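PDB 3OHE: histidine triad (HIT) protein from Marinobacter aquaeolei, which probably acts as a hydrolase of the histidine triad family, whose members typically work on nucleotide substrates, and binds calcium ions in the crystal. Local coordinates for residues His6-Ala11 / Gly84-Gln89; Asp23-Asn28 / Ile36-Val41; Asp76-Ala81 / His94-Gln99; Asp29-Trp34 / Gly110-Val115. All blocks are in the same frame, centred on the assembly; numbering follows the deposited sequence.

Contact 1: residues His6-Ala11 / Gly84-Gln89. With CA (calcium ion), chain C.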
# COMPACT_ATOMS: atom_id res chain seq x y z
N HIS A 6 -1.25 -19.35 -1.65
CA HIS A 6 0.08 -19.65 -1.15
C HIS A 6 0.00 -20.22 0.26
O HIS A 6 -0.76 -19.71 1.08
CB HIS A 6 0.94 -18.38 -1.20
CG HIS A 6 2.39 -18.60 -0.98
ND1 HIS A 6 2.92 -18.84 0.27
CD2 HIS A 6 3.43 -18.60 -1.84
CE1 HIS A 6 4.23 -18.96 0.16
NE2 HIS A 6 4.56 -18.79 -1.11
N GLU A 7 0.79 -21.25 0.54
CA GLU A 7 0.75 -21.94 1.82
C GLU A 7 1.01 -21.01 3.00
O GLU A 7 0.43 -21.22 4.07
CB GLU A 7 1.74 -23.11 1.85
CG GLU A 7 3.22 -22.71 1.76
CD GLU A 7 3.91 -22.29 3.08
OE1 GLU A 7 3.43 -22.64 4.20
OE2 GLU A 7 4.97 -21.60 2.98
N ARG A 8 1.87 -20.01 2.84
CA ARG A 8 2.16 -19.11 3.97
C ARG A 8 0.94 -18.24 4.29
O ARG A 8 0.63 -17.97 5.44
CB ARG A 8 3.40 -18.25 3.69
CG ARG A 8 3.76 -17.27 4.76
CD ARG A 8 4.19 -17.82 6.10
NE ARG A 8 4.56 -16.69 6.98
CZ ARG A 8 5.69 -15.97 6.88
NH1 ARG A 8 6.63 -16.24 5.97
NH2 ARG A 8 5.90 -14.95 7.73
N LEU A 9 0.26 -17.77 3.25
CA LEU A 9 -0.99 -17.00 3.45
C LEU A 9 -2.04 -17.88 4.12
O LEU A 9 -2.68 -17.44 5.07
CB LEU A 9 -1.51 -16.43 2.13
CG LEU A 9 -0.66 -15.31 1.53
CD1 LEU A 9 -1.16 -14.90 0.15
CD2 LEU A 9 -0.52 -14.13 2.46
N ALA A 10 -2.19 -19.13 3.67
CA ALA A 10 -3.11 -20.04 4.30
C ALA A 10 -2.79 -20.27 5.78
O ALA A 10 -3.68 -20.22 6.65
CB ALA A 10 -3.12 -21.37 3.55
N ALA A 11 -1.52 -20.47 6.08
CA ALA A 11 -1.08 -20.73 7.45
C ALA A 11 -1.30 -19.55 8.41
O ALA A 11 -1.58 -19.74 9.59
CB ALA A 11 0.39 -21.14 7.47
N GLY A 84 5.01 -8.17 0.12
CA GLY A 84 5.31 -9.42 -0.54
C GLY A 84 6.78 -9.76 -0.71
O GLY A 84 7.13 -10.45 -1.66
N ASN A 85 7.64 -9.32 0.22
CA ASN A 85 9.06 -9.59 0.05
C ASN A 85 9.37 -11.08 0.17
O ASN A 85 10.29 -11.56 -0.51
CB ASN A 85 9.87 -8.80 1.04
CG ASN A 85 9.74 -7.30 0.80
OD1 ASN A 85 9.51 -6.88 -0.33
ND2 ASN A 85 9.93 -6.52 1.84
N MSE A 86 8.59 -11.76 1.04
CA MSE A 86 8.71 -13.20 1.37
C MSE A 86 7.75 -14.10 0.57
O MSE A 86 8.07 -15.24 0.26
CB MSE A 86 8.44 -13.42 2.88
CG MSE A 86 9.53 -12.81 3.74
SE MSE A 86 9.33 -12.90 5.68
CE MSE A 86 7.58 -12.08 5.81
N VAL A 87 6.57 -13.59 0.26
CA VAL A 87 5.45 -14.32 -0.34
C VAL A 87 5.17 -13.68 -1.68
O VAL A 87 4.72 -12.53 -1.73
CB VAL A 87 4.23 -14.30 0.58
CG1 VAL A 87 3.03 -14.91 -0.13
CG2 VAL A 87 4.56 -15.03 1.91
N PRO A 88 5.44 -14.40 -2.77
CA PRO A 88 5.39 -13.74 -4.09
C PRO A 88 3.97 -13.53 -4.63
O PRO A 88 3.78 -12.71 -5.50
CB PRO A 88 6.18 -14.69 -5.00
CG PRO A 88 5.96 -16.07 -4.38
CD PRO A 88 5.97 -15.78 -2.87
N GLN A 89 2.99 -14.20 -4.04
CA GLN A 89 1.61 -14.09 -4.45
C GLN A 89 1.03 -12.76 -4.00
O GLN A 89 0.93 -12.50 -2.81
CB GLN A 89 0.84 -15.25 -3.87
CG GLN A 89 -0.65 -15.28 -4.23
CD GLN A 89 -1.27 -16.61 -3.87
OE1 GLN A 89 -1.72 -16.81 -2.74
NE2 GLN A 89 -1.22 -17.55 -4.81
CA CA C . -6.03 -20.70 7.05
O HOH W 1 -6.92 -18.95 5.25
O HOH W 2 -5.15 -22.87 6.81
O HOH W 3 -7.67 -21.14 8.96

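Contact 2: residues Asp23-Asn28 / Ile36-Val41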
# COMPACT_ATOMS: atom_id res chain seq x y z
N ASP A 23 -9.92 -13.84 -2.60
CA ASP A 23 -10.12 -14.42 -1.28
C ASP A 23 -9.92 -13.35 -0.23
O ASP A 23 -8.98 -12.54 -0.30
CB ASP A 23 -9.13 -15.59 -1.05
CG ASP A 23 -9.52 -16.86 -1.80
OD1 ASP A 23 -10.64 -16.97 -2.38
OD2 ASP A 23 -8.69 -17.83 -1.79
N VAL A 24 -10.81 -13.35 0.77
CA VAL A 24 -10.80 -12.35 1.83
C VAL A 24 -10.37 -13.05 3.09
O VAL A 24 -11.09 -13.95 3.58
CB VAL A 24 -12.17 -11.66 2.00
CG1 VAL A 24 -12.04 -10.49 3.01
CG2 VAL A 24 -12.70 -11.17 0.67
N LEU A 25 -9.18 -12.70 3.61
CA LEU A 25 -8.52 -13.42 4.68
C LEU A 25 -8.33 -12.52 5.88
O LEU A 25 -7.96 -11.37 5.75
CB LEU A 25 -7.18 -13.94 4.17
CG LEU A 25 -7.17 -14.78 2.89
CD1 LEU A 25 -5.74 -15.21 2.59
CD2 LEU A 25 -8.16 -16.00 2.98
N LEU A 26 -8.53 -13.09 7.06
CA LEU A 26 -8.24 -12.42 8.32
C LEU A 26 -6.80 -12.76 8.74
O LEU A 26 -6.49 -13.93 8.95
CB LEU A 26 -9.17 -12.94 9.41
CG LEU A 26 -9.04 -12.33 10.81
CD1 LEU A 26 -9.46 -10.85 10.79
CD2 LEU A 26 -9.89 -13.18 11.80
N MSE A 27 -5.94 -11.78 8.85
CA MSE A 27 -4.59 -12.03 9.40
C MSE A 27 -4.77 -12.50 10.83
O MSE A 27 -5.45 -11.83 11.60
CB MSE A 27 -3.70 -10.78 9.31
CG MSE A 27 -2.29 -11.04 9.76
SE MSE A 27 -1.30 -12.25 8.60
CE MSE A 27 -0.42 -10.89 7.57
N ASN A 28 -4.16 -13.64 11.17
CA ASN A 28 -4.38 -14.26 12.47
C ASN A 28 -3.54 -13.65 13.60
O ASN A 28 -2.77 -14.34 14.27
CB ASN A 28 -4.16 -15.78 12.39
CG ASN A 28 -4.73 -16.49 13.59
OD1 ASN A 28 -5.63 -15.98 14.28
ND2 ASN A 28 -4.19 -17.66 13.87
N ILE A 36 -6.78 -9.22 4.47
CA ILE A 36 -5.97 -9.33 3.28
C ILE A 36 -6.88 -9.71 2.12
O ILE A 36 -7.71 -10.61 2.26
CB ILE A 36 -4.87 -10.38 3.52
CG1 ILE A 36 -4.00 -9.97 4.72
CG2 ILE A 36 -4.02 -10.57 2.27
CD1 ILE A 36 -2.96 -10.97 5.08
N LEU A 37 -6.74 -9.00 0.99
CA LEU A 37 -7.37 -9.40 -0.27
C LEU A 37 -6.36 -10.08 -1.15
O LEU A 37 -5.29 -9.51 -1.41
CB LEU A 37 -7.94 -8.18 -1.01
CG LEU A 37 -9.10 -7.46 -0.37
CD1 LEU A 37 -9.51 -6.26 -1.25
CD2 LEU A 37 -10.27 -8.40 -0.15
N VAL A 38 -6.67 -11.30 -1.59
CA VAL A 38 -5.78 -12.07 -2.47
C VAL A 38 -6.52 -12.30 -3.79
O VAL A 38 -7.42 -13.15 -3.87
CB VAL A 38 -5.37 -13.40 -1.89
CG1 VAL A 38 -4.25 -14.02 -2.76
CG2 VAL A 38 -4.90 -13.27 -0.42
N PRO A 39 -6.15 -11.56 -4.87
CA PRO A 39 -6.81 -11.79 -6.14
C PRO A 39 -6.56 -13.23 -6.63
O PRO A 39 -5.43 -13.71 -6.59
CB PRO A 39 -6.13 -10.78 -7.09
CG PRO A 39 -5.56 -9.78 -6.21
CD PRO A 39 -5.21 -10.44 -4.92
N ARG A 40 -7.64 -13.89 -7.06
CA ARG A 40 -7.56 -15.30 -7.46
C ARG A 40 -7.10 -15.39 -8.92
O ARG A 40 -7.82 -15.84 -9.81
CB ARG A 40 -8.90 -15.99 -7.29
CG ARG A 40 -9.32 -16.17 -5.83
CD ARG A 40 -10.56 -17.06 -5.74
NE ARG A 40 -11.67 -16.35 -6.33
CZ ARG A 40 -12.41 -15.46 -5.66
NH1 ARG A 40 -12.30 -15.36 -4.34
NH2 ARG A 40 -13.31 -14.72 -6.25
N VAL A 41 -5.88 -14.95 -9.16
CA VAL A 41 -5.26 -14.91 -10.49
C VAL A 41 -3.87 -15.50 -10.31
O VAL A 41 -3.10 -15.02 -9.49
CB VAL A 41 -5.18 -13.48 -11.04
CG1 VAL A 41 -4.52 -13.48 -12.43
CG2 VAL A 41 -6.57 -12.82 -11.11

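Contact 3: residues Asp76-Ala81 / His94-Gln99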
# COMPACT_ATOMS: atom_id res chain seq x y z
N ASP A 76 -9.06 5.09 13.48
CA ASP A 76 -8.51 6.42 13.29
C ASP A 76 -7.87 6.64 11.92
O ASP A 76 -7.94 7.75 11.37
CB ASP A 76 -7.49 6.77 14.37
CG ASP A 76 -8.11 6.90 15.76
OD1 ASP A 76 -9.30 7.29 15.86
OD2 ASP A 76 -7.43 6.57 16.77
N LYS A 77 -7.23 5.62 11.35
CA LYS A 77 -6.51 5.73 10.09
C LYS A 77 -6.40 4.32 9.49
O LYS A 77 -6.23 3.38 10.21
CB LYS A 77 -5.11 6.29 10.33
CG LYS A 77 -4.32 6.64 9.09
CD LYS A 77 -4.92 7.82 8.30
CE LYS A 77 -4.26 8.06 6.92
NZ LYS A 77 -4.31 6.82 6.05
N MSE A 78 -6.52 4.24 8.16
CA MSE A 78 -6.20 3.00 7.47
C MSE A 78 -4.77 2.93 7.04
O MSE A 78 -4.16 3.94 6.71
CB MSE A 78 -7.07 2.81 6.22
CG MSE A 78 -8.52 2.59 6.54
SE MSE A 78 -8.91 1.00 7.61
CE MSE A 78 -8.30 -0.46 6.56
N ASN A 79 -4.25 1.71 7.02
CA ASN A 79 -2.96 1.43 6.36
C ASN A 79 -3.23 0.33 5.31
O ASN A 79 -3.78 -0.73 5.65
CB ASN A 79 -1.92 0.95 7.35
CG ASN A 79 -1.40 2.00 8.34
OD1 ASN A 79 -0.56 1.61 9.17
ND2 ASN A 79 -1.82 3.25 8.27
N VAL A 80 -2.87 0.61 4.06
CA VAL A 80 -3.09 -0.30 2.95
C VAL A 80 -1.75 -0.50 2.27
O VAL A 80 -1.02 0.46 2.02
CB VAL A 80 -4.16 0.24 1.97
CG1 VAL A 80 -4.40 -0.74 0.80
CG2 VAL A 80 -5.50 0.45 2.71
N ALA A 81 -1.39 -1.76 1.99
CA ALA A 81 -0.04 -2.04 1.47
C ALA A 81 0.02 -3.33 0.69
O ALA A 81 -0.62 -4.31 1.05
CB ALA A 81 1.02 -2.10 2.61
N HIS A 94 -4.96 -4.59 4.60
CA HIS A 94 -5.85 -3.51 5.05
C HIS A 94 -5.89 -3.57 6.58
O HIS A 94 -6.43 -4.52 7.14
CB HIS A 94 -7.26 -3.68 4.49
CG HIS A 94 -7.33 -3.76 3.01
ND1 HIS A 94 -6.95 -4.87 2.30
CD2 HIS A 94 -7.70 -2.84 2.10
CE1 HIS A 94 -7.09 -4.61 1.01
NE2 HIS A 94 -7.54 -3.39 0.85
N ILE A 95 -5.26 -2.58 7.21
CA ILE A 95 -5.06 -2.61 8.67
C ILE A 95 -5.68 -1.36 9.28
O ILE A 95 -5.34 -0.24 8.88
CB ILE A 95 -3.58 -2.70 9.04
CG1 ILE A 95 -2.88 -3.84 8.25
CG2 ILE A 95 -3.43 -2.91 10.56
CD1 ILE A 95 -1.38 -3.85 8.36
N VAL A 96 -6.63 -1.54 10.18
CA VAL A 96 -7.20 -0.42 10.94
C VAL A 96 -6.25 -0.02 12.05
O VAL A 96 -5.82 -0.87 12.83
CB VAL A 96 -8.59 -0.78 11.51
CG1 VAL A 96 -9.13 0.40 12.33
CG2 VAL A 96 -9.55 -1.16 10.43
N ARG A 97 -5.93 1.27 12.10
CA ARG A 97 -5.03 1.80 13.13
C ARG A 97 -5.77 2.74 14.07
O ARG A 97 -6.75 3.39 13.68
CB ARG A 97 -3.86 2.57 12.48
CG ARG A 97 -3.08 1.78 11.48
CD ARG A 97 -2.43 0.53 12.06
NE ARG A 97 -1.58 0.84 13.20
CZ ARG A 97 -0.31 1.20 13.12
NH1 ARG A 97 0.29 1.30 11.97
NH2 ARG A 97 0.36 1.49 14.23
N TYR A 98 -5.25 2.82 15.30
CA TYR A 98 -5.78 3.69 16.33
C TYR A 98 -4.61 4.43 16.95
O TYR A 98 -3.56 3.85 17.16
CB TYR A 98 -6.49 2.90 17.42
CG TYR A 98 -7.57 1.97 16.93
CD1 TYR A 98 -8.88 2.39 16.80
CD2 TYR A 98 -7.29 0.65 16.64
CE1 TYR A 98 -9.86 1.51 16.36
CE2 TYR A 98 -8.24 -0.21 16.22
CZ TYR A 98 -9.54 0.21 16.10
OH TYR A 98 -10.49 -0.69 15.67
N GLN A 99 -4.84 5.68 17.36
CA GLN A 99 -3.82 6.41 18.12
C GLN A 99 -3.44 5.65 19.41
O GLN A 99 -2.32 5.81 19.91
CB GLN A 99 -4.32 7.81 18.44
CG GLN A 99 -4.67 8.68 17.24
CD GLN A 99 -5.07 10.08 17.72
OE1 GLN A 99 -4.28 10.78 18.36
NE2 GLN A 99 -6.31 10.45 17.45
O HOH W 4 -8.67 9.89 16.08

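Contact 4: residues Asp29-Trp34 / Gly110-Val115. With GOL (glycerol), chain E.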
# COMPACT_ATOMS: atom_id res chain seq x y z
N ASP A 29 -3.69 -12.34 13.74
CA ASP A 29 -3.09 -11.52 14.78
C ASP A 29 -4.17 -10.57 15.23
O ASP A 29 -4.53 -9.65 14.50
CB ASP A 29 -1.84 -10.78 14.26
CG ASP A 29 -1.13 -10.00 15.37
OD1 ASP A 29 -1.62 -10.03 16.54
OD2 ASP A 29 -0.13 -9.32 15.04
N ASN A 30 -4.70 -10.79 16.44
CA ASN A 30 -5.82 -10.02 16.92
C ASN A 30 -5.40 -8.66 17.50
O ASN A 30 -6.24 -7.91 18.00
CB ASN A 30 -6.70 -10.80 17.89
CG ASN A 30 -6.06 -11.01 19.24
OD1 ASN A 30 -5.07 -10.37 19.56
ND2 ASN A 30 -6.65 -11.89 20.05
N THR A 31 -4.11 -8.34 17.39
CA THR A 31 -3.58 -7.06 17.88
C THR A 31 -4.16 -5.86 17.11
O THR A 31 -4.34 -4.79 17.68
CB THR A 31 -2.03 -7.08 17.83
OG1 THR A 31 -1.57 -8.22 18.55
CG2 THR A 31 -1.40 -5.80 18.47
N TRP A 32 -4.45 -6.05 15.82
CA TRP A 32 -5.06 -5.03 14.96
C TRP A 32 -6.09 -5.70 14.07
O TRP A 32 -5.86 -6.83 13.68
CB TRP A 32 -4.05 -4.31 14.01
CG TRP A 32 -2.90 -3.69 14.65
CD1 TRP A 32 -2.80 -2.40 15.13
CD2 TRP A 32 -1.68 -4.32 14.97
NE1 TRP A 32 -1.59 -2.20 15.68
CE2 TRP A 32 -0.86 -3.34 15.62
CE3 TRP A 32 -1.14 -5.59 14.71
CZ2 TRP A 32 0.41 -3.61 16.05
CZ3 TRP A 32 0.10 -5.85 15.14
CH2 TRP A 32 0.88 -4.85 15.81
N PRO A 33 -7.18 -5.00 13.68
CA PRO A 33 -8.09 -5.52 12.64
C PRO A 33 -7.37 -5.49 11.30
O PRO A 33 -7.01 -4.40 10.82
CB PRO A 33 -9.28 -4.55 12.70
CG PRO A 33 -9.16 -3.82 14.04
CD PRO A 33 -7.69 -3.72 14.24
N TRP A 34 -7.14 -6.65 10.72
CA TRP A 34 -6.19 -6.78 9.60
C TRP A 34 -6.74 -7.82 8.63
O TRP A 34 -6.84 -9.00 8.96
CB TRP A 34 -4.83 -7.15 10.18
CG TRP A 34 -3.68 -7.31 9.24
CD1 TRP A 34 -3.66 -7.38 7.90
CD2 TRP A 34 -2.33 -7.46 9.67
NE1 TRP A 34 -2.36 -7.55 7.45
CE2 TRP A 34 -1.53 -7.63 8.54
CE3 TRP A 34 -1.73 -7.53 10.93
CZ2 TRP A 34 -0.14 -7.81 8.65
CZ3 TRP A 34 -0.38 -7.70 11.03
CH2 TRP A 34 0.40 -7.84 9.90
N GLY A 110 6.18 -6.68 12.18
CA GLY A 110 7.38 -7.02 12.96
C GLY A 110 7.54 -6.26 14.27
O GLY A 110 8.57 -6.39 14.93
N LYS A 111 6.54 -5.48 14.68
CA LYS A 111 6.57 -4.78 15.97
C LYS A 111 6.64 -5.75 17.17
O LYS A 111 7.42 -5.54 18.11
CB LYS A 111 5.35 -3.85 16.13
CG LYS A 111 5.23 -3.17 17.52
CD LYS A 111 6.24 -2.04 17.72
CE LYS A 111 6.10 -1.45 19.12
NZ LYS A 111 6.75 -0.11 19.27
N GLN A 112 5.80 -6.79 17.16
CA GLN A 112 5.74 -7.73 18.27
C GLN A 112 5.12 -9.04 17.79
O GLN A 112 4.53 -9.10 16.71
CB GLN A 112 4.97 -7.12 19.44
CG GLN A 112 3.58 -6.55 19.06
CD GLN A 112 3.05 -5.61 20.12
OE1 GLN A 112 3.65 -4.57 20.40
NE2 GLN A 112 1.92 -5.97 20.72
N PRO A 113 5.25 -10.13 18.58
CA PRO A 113 4.69 -11.41 18.09
C PRO A 113 3.15 -11.35 17.86
O PRO A 113 2.47 -10.62 18.57
CB PRO A 113 4.98 -12.38 19.24
CG PRO A 113 6.08 -11.73 20.03
CD PRO A 113 5.87 -10.25 19.91
N PRO A 114 2.63 -12.15 16.92
CA PRO A 114 1.17 -12.17 16.71
C PRO A 114 0.45 -12.88 17.83
O PRO A 114 1.01 -13.79 18.47
CB PRO A 114 1.01 -13.01 15.45
CG PRO A 114 2.20 -13.95 15.50
CD PRO A 114 3.31 -13.11 16.04
N VAL A 115 -0.78 -12.46 18.08
CA VAL A 115 -1.64 -13.12 19.05
C VAL A 115 -2.79 -13.76 18.24
O VAL A 115 -3.62 -13.05 17.68
CB VAL A 115 -2.16 -12.13 20.09
CG1 VAL A 115 -3.15 -12.80 21.05
CG2 VAL A 115 -0.99 -11.48 20.83
C1 GOL E . 2.63 -10.00 13.70
O1 GOL E . 1.38 -10.23 13.04
C2 GOL E . 3.44 -9.07 12.80
O2 GOL E . 4.65 -8.75 13.45
C3 GOL E . 3.68 -9.72 11.44
O3 GOL E . 4.19 -8.80 10.50
O HOH W 5 1.71 -8.13 16.71
O HOH W 6 0.41 -8.11 20.46

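Contact 1: residues His6-Ala11 / Gly84-Gln89
Gln-89 carries its CG anti to the backbone N (chi1 -179°) and runs on extended toward His-6, whose own CG is also anti to its backbone N (chi1 -168°) and lies near Val-87. The long glutamine suits this place because its amide oxygen spans the gap: OE1 accepts from His-6 N at 2.8 Å in a fairly straight bond, while NE2 turns to Gln-4 O. The imidazole lies with one face under a methyl of Val-87, and CG1 sits 3.8 Å above the ring plane, over its centre, as a CH-pi contact. The same ring caps the helix, because ND1 accepts from Arg-8 N at 3.0 Å. The other Val-87 branch, CG2, meets Arg-8 CG at 3.7 Å; the guanidinium of this arginine forms a salt bridge with Asp-12. Leu-9, a buried side chain, has CG 4.1 Å from Val-87 CG1 and also packs on Val-38. The next residue, Ala-10, binds a calcium ion through O at 2.4 Å, together with Thr-13 O and three waters. The arrangement is a histidine N-cap at the start of helix 7-12, packed against the loop between strands 77-82 and 92-97.

Contact 2: residues Asp23-Asn28 / Ile36-Val41
Asp-23, Val-24 and Leu-25 pair with Val-38, Leu-37 and Ile-36 as neighbouring antiparallel strands, their axes 4.9 Å apart at closest and their directions 149° from one another. Asp-23/Val-38 and Leu-25/Ile-36 are the hydrogen-bonded pairs, with Val-24/Leu-37 the non-hydrogen-bonded pair between them; Val-38 N reaches Asp-23 O at 2.9 Å and Ile-36 N reaches Leu-25 O at 2.8 Å. Branched, apolar residues suit such buried strands. On the face of Leu-25 and Val-38, Leu-25 CD1 meets Val-38 CG2 at 3.7 Å, and further along the selenomethionine Met-27, bent at chi2 and chi3, brings CE to 3.6 Å from Ile-36 CD1. On the other face Val-24 and Leu-37 lie side by side, pointing the same way, with CG2 and CD2 3.8 Å apart. The two strands make a beta hairpin in the antiparallel sheet of the HIT fold, and strand 34-39 also pairs, on its other side, with strand 92-97, where Leu-37 touches His-94. At the open end Arg-40, centre of an inverse gamma turn, forms a salt bridge: NH1 donates to Asp-23 OD1 at 3.0 Å. OD1 lies near the guanidinium plane, and NH1 meets it on the anti side, tilted out of the carboxylate plane; the two planes stand 50° apart. An alanine in place of Arg-40 would probably leave the Asp-23 carboxylate without this charged mate and Ser-19 O without its NH2 donor. Leu-25 also rests on Thr-13, and Val-38 on Gln-89.

Contact 3: residues Asp76-Ala81 / His94-Gln99
Strands 77-81 and 94-97 run antiparallel, their axes 4.8 Å apart at closest and their directions 157° from one another, Asn-79 pairing with Ile-95 and Lys-77 with Arg-97. At the end of this pairing Asp-76 and Lys-77 both face Arg-97, a classic beta bulge: Arg-97 O accepts from Asp-76 N at 2.9 Å and from Lys-77 N at the longer 3.3 Å. The short side chain of Asp-76 reaches past the end of the other strand, its OD2 accepting from Gln-99 N at 2.8 Å through the anti lone pair. Asparagine suits position 79 because its amide can serve two sides. Asn-79 OD1 accepts from Arg-97 NH1 at 2.9 Å, the amide and guanidinium planes nearly perpendicular (87°), and ND2 donates to Met-78 O and also meets Asn-85 of the second subunit. Arg-97 CG, anti to the carbonyl carbon (chi1 -56°), lies 3.4 Å from Asn-79 OD1; beyond it the chain bends, and NE forms a salt bridge with Asp-101. Lys-77 NZ hydrogen-bonds to Met-78 O and to Leu-83 O of the second subunit, and forms a salt bridge with Glu-46 of that subunit. On the other face the selenium of selenomethionine Met-78 packs 3.6 Å from Val-96 CG2, and Val-80 CG2 approaches His-94 CD2 at 4.0 Å; hydrogen bonds from the imidazole's NE2 to Ser-62 OG and ND1 to Val-35 O fix its rotation. Helix 52-72 covers this face, strand 34-39 pairs with 92-97 on one side, and on the other Val-80 and Ala-81 pair with a strand of the second subunit, continuing the sheet.

Contact 4: residues Asp29-Trp34 / Gly110-Val115
Asp-29 sets its carboxylate against Pro-114 and Val-115, with CG anti to the backbone N (chi1 -176°). OD1 takes three donors: Val-115 N at 3.0 Å, Thr-31 N at 3.1 Å and Thr-31 OG1 at 2.7 Å. The two backbone donors approach from opposite sides of the carboxylate plane, each well out of it, the hydroxyl comes on the syn side, and Thr-31 N closes an Asx turn. An aspartate suits the place, being short enough to fold back onto its own chain while still reaching its neighbour. OD2 accepts from O1 of a glycerol, probably from the crystallisation liquor, whose O2 accepts from Gly-110 N. Asn-30 N donates to Val-115 O at 2.8 Å, and its side-chain ND2 hydrogen-bonds to Gln-121 OE1; its OD1 lies 3.4 Å from Val-115 CB. A water donates to Thr-31 OG1 and accepts from Gln-112 NE2, bridging the two loops. An alanine at Asp-29 would probably leave Val-115 N, Thr-31 N and Thr-31 OG1 without their common acceptor and let the turn relax. Residues 29-33 link strands 22-27 and 34-39; Trp-34, beginning the second, meets the rings of His-93 and Trp-109, and residues 110-115 lie in the loop leading to helix 119-135.

In the fold
From the N terminus, residues 6-11 wait for 84-89, so contact 1 closes a long loop holding the whole of contact 2. That hairpin, 23-28 with 36-41, closes early, but 29-34, lying in its bend, stays unmatched until 110-115, so contact 4 crosses contacts 1 and 2. Contact 3 opens at 76-81, just before contact 1 ends, and closes at 94-99; it crosses contact 1, nests within contact 4 and follows contact 2 in series. Contacts 2 and 3 meet where strand 34-39 adjoins strand 92-97. Together they tie the N-terminal helix, the sheet and the loop before the last helix, while contacts 1 and 3 also reach the second subunit.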